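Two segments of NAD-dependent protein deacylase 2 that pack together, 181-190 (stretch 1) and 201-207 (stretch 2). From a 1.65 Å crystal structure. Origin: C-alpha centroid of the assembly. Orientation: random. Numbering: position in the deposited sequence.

Stretch 1 (181-190) AKHCDAFMVV
Stretch 2 (201-207) ELPYIAK

At the centre of the contact, Ala 181, in the last turn of a helix that ends at Lys 182, meets Ala 206, inside helix 201-207. Both CA-to-CB bonds point toward the opposing stretch, and because a methyl group is all that either residue carries, the backbones come close: CA of Ala 181 lies 4.5 Å from CA of Ala 206, and the two CB atoms are 4.3 Å apart. The same closeness allows a weak CA-H...O contact, Ala 206 CA to Ala 181 O at 3.2 Å, 143° at H. Ala 181 CB also sits 3.8 Å from Ile 205 CG2 and 4.1 Å from Leu 202 CD2; both partners adopt the m,t rotamer.

Beyond this, the chain leaves helical geometry at His 183 (phi/psi -128/28), turns through Cys 184 and Asp 185, and enters strand 186-190. The strand runs roughly antiparallel to helix 201-207, at 154° between their N-to-C directions, with axes 9.0 Å apart at closest approach. Phe 187, long and flat, can reach across that gap. With chi1 t (-165°) and chi2 99°, its ring places CD1 3.5 Å from Ala 206 CB, CE2 3.8 Å from Pro 203 CB and CZ 4.2 Å from Leu 202 CB. Pro 203 CA makes an off-centre CH-pi contact, 4.2 Å from the ring centroid. Alternation turns Val 189 (chi1 t) toward the helix too, its CG2 4.3 Å from Pro 203 CB, while Ala 186 points away; compact, beta-branched valine suits a buried strand.

Cys 184 (chi1 p) adds a polarizable sulfur, SG lying 3.9 Å from Ala 206 CB. At the exposed, polar margin, Lys 182 (m,t,p, chi4 144°) points its CA-to-CB bond away, yet its aliphatic CG lies 3.5 Å from Ile 205 CG2.

No hydrogen bond joins the stretches. Within the helix, Ala 206 N bonds to Leu 202 O at 3.0 Å.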

# COMPACT_ATOMS: atom_id res chain seq x y z
N ALA A 181 14.27 -0.25 2.46
CA ALA A 181 14.23 -0.59 3.89
C ALA A 181 15.63 -0.67 4.50
O ALA A 181 15.85 -0.20 5.61
CB ALA A 181 13.47 -1.89 4.11
N LYS A 182 16.56 -1.26 3.76
CA LYS A 182 17.94 -1.45 4.25
C LYS A 182 18.73 -0.16 4.38
O LYS A 182 19.69 -0.11 5.15
CB LYS A 182 18.71 -2.40 3.32
CG LYS A 182 18.28 -3.84 3.45
CD LYS A 182 18.87 -4.72 2.36
CE LYS A 182 20.32 -5.08 2.62
NZ LYS A 182 20.58 -6.48 2.15
N HIS A 183 18.34 0.88 3.64
CA HIS A 183 19.15 2.09 3.57
C HIS A 183 18.38 3.37 3.86
O HIS A 183 18.74 4.45 3.39
CB HIS A 183 19.85 2.14 2.21
CG HIS A 183 20.75 0.96 2.00
ND1 HIS A 183 20.45 -0.06 1.12
CD2 HIS A 183 21.90 0.60 2.62
CE1 HIS A 183 21.40 -0.98 1.18
NE2 HIS A 183 22.28 -0.61 2.09
N CYS A 184 17.33 3.25 4.67
CA CYS A 184 16.59 4.41 5.15
C CYS A 184 16.99 4.66 6.60
O CYS A 184 17.46 3.75 7.29
CB CYS A 184 15.08 4.16 5.05
SG CYS A 184 14.41 2.92 6.18
N ASP A 185 16.83 5.89 7.06
CA ASP A 185 17.03 6.20 8.48
C ASP A 185 15.73 6.52 9.20
O ASP A 185 15.73 6.76 10.41
CB ASP A 185 18.06 7.31 8.68
CG ASP A 185 17.72 8.59 7.96
OD1 ASP A 185 16.69 8.65 7.24
OD2 ASP A 185 18.50 9.56 8.10
N ALA A 186 14.62 6.53 8.46
CA ALA A 186 13.29 6.65 9.04
C ALA A 186 12.31 5.81 8.22
O ALA A 186 12.34 5.84 7.00
CB ALA A 186 12.85 8.10 9.07
N PHE A 187 11.46 5.06 8.91
CA PHE A 187 10.52 4.15 8.26
C PHE A 187 9.18 4.31 8.96
O PHE A 187 9.07 4.01 10.15
CB PHE A 187 11.04 2.71 8.36
CG PHE A 187 10.35 1.74 7.44
CD1 PHE A 187 10.93 1.37 6.24
CD2 PHE A 187 9.14 1.16 7.80
CE1 PHE A 187 10.31 0.46 5.40
CE2 PHE A 187 8.51 0.25 6.96
CZ PHE A 187 9.11 -0.10 5.76
N MET A 188 8.18 4.82 8.24
CA MET A 188 6.88 5.10 8.84
C MET A 188 5.81 4.20 8.23
O MET A 188 5.53 4.28 7.03
CB MET A 188 6.50 6.57 8.66
CG MET A 188 5.12 6.92 9.21
SD MET A 188 4.83 8.68 9.43
CE MET A 188 4.94 9.26 7.74
N VAL A 189 5.23 3.33 9.06
CA VAL A 189 4.12 2.48 8.66
C VAL A 189 2.81 3.24 8.88
O VAL A 189 2.62 3.83 9.94
CB VAL A 189 4.11 1.16 9.47
CG1 VAL A 189 2.83 0.37 9.22
CG2 VAL A 189 5.34 0.33 9.13
N VAL A 190 1.94 3.24 7.87
CA VAL A 190 0.63 3.89 7.97
C VAL A 190 -0.47 2.96 7.46
O VAL A 190 -0.48 2.57 6.30
CB VAL A 190 0.57 5.21 7.16
CG1 VAL A 190 -0.76 5.93 7.40
CG2 VAL A 190 1.73 6.12 7.52
N GLU A 201 7.86 -8.14 6.26
CA GLU A 201 9.29 -8.25 6.56
C GLU A 201 9.99 -6.88 6.50
O GLU A 201 10.98 -6.64 7.20
CB GLU A 201 9.98 -9.22 5.59
CG GLU A 201 11.43 -9.57 5.94
CD GLU A 201 11.56 -10.31 7.26
OE1 GLU A 201 10.64 -11.07 7.62
OE2 GLU A 201 12.59 -10.13 7.95
N LEU A 202 9.48 -5.99 5.65
CA LEU A 202 10.18 -4.75 5.35
C LEU A 202 10.43 -3.83 6.57
O LEU A 202 11.54 -3.32 6.72
CB LEU A 202 9.48 -4.00 4.21
CG LEU A 202 9.62 -4.75 2.87
CD1 LEU A 202 8.59 -4.26 1.87
CD2 LEU A 202 11.02 -4.63 2.31
N PRO A 203 9.42 -3.62 7.44
CA PRO A 203 9.72 -2.84 8.64
C PRO A 203 10.77 -3.48 9.55
O PRO A 203 11.54 -2.76 10.18
CB PRO A 203 8.37 -2.73 9.37
CG PRO A 203 7.41 -3.58 8.60
CD PRO A 203 7.97 -3.78 7.23
N TYR A 204 10.81 -4.81 9.61
CA TYR A 204 11.85 -5.49 10.40
C TYR A 204 13.23 -5.29 9.79
O TYR A 204 14.21 -5.15 10.52
CB TYR A 204 11.54 -6.97 10.53
CG TYR A 204 10.30 -7.25 11.35
CD1 TYR A 204 10.31 -7.09 12.73
CD2 TYR A 204 9.13 -7.68 10.74
CE1 TYR A 204 9.17 -7.35 13.49
CE2 TYR A 204 7.99 -7.93 11.49
CZ TYR A 204 8.02 -7.77 12.85
OH TYR A 204 6.88 -8.04 13.59
N ILE A 205 13.31 -5.30 8.47
CA ILE A 205 14.57 -5.02 7.78
C ILE A 205 15.06 -3.60 8.10
O ILE A 205 16.24 -3.39 8.39
CB ILE A 205 14.43 -5.21 6.25
CG1 ILE A 205 14.27 -6.70 5.93
CG2 ILE A 205 15.63 -4.63 5.52
CD1 ILE A 205 13.83 -6.99 4.51
N ALA A 206 14.15 -2.63 8.04
CA ALA A 206 14.50 -1.24 8.36
C ALA A 206 14.95 -1.10 9.82
O ALA A 206 15.92 -0.40 10.11
CB ALA A 206 13.33 -0.31 8.07
N LYS A 207 14.25 -1.79 10.72
CA LYS A 207 14.59 -1.79 12.14
C LYS A 207 16.00 -2.35 12.37
O LYS A 207 16.81 -1.74 13.07
CB LYS A 207 13.55 -2.62 12.92
CG LYS A 207 13.84 -2.81 14.40
CD LYS A 207 13.52 -1.59 15.22
CE LYS A 207 13.56 -1.93 16.71
NZ LYS A 207 13.19 -0.77 17.54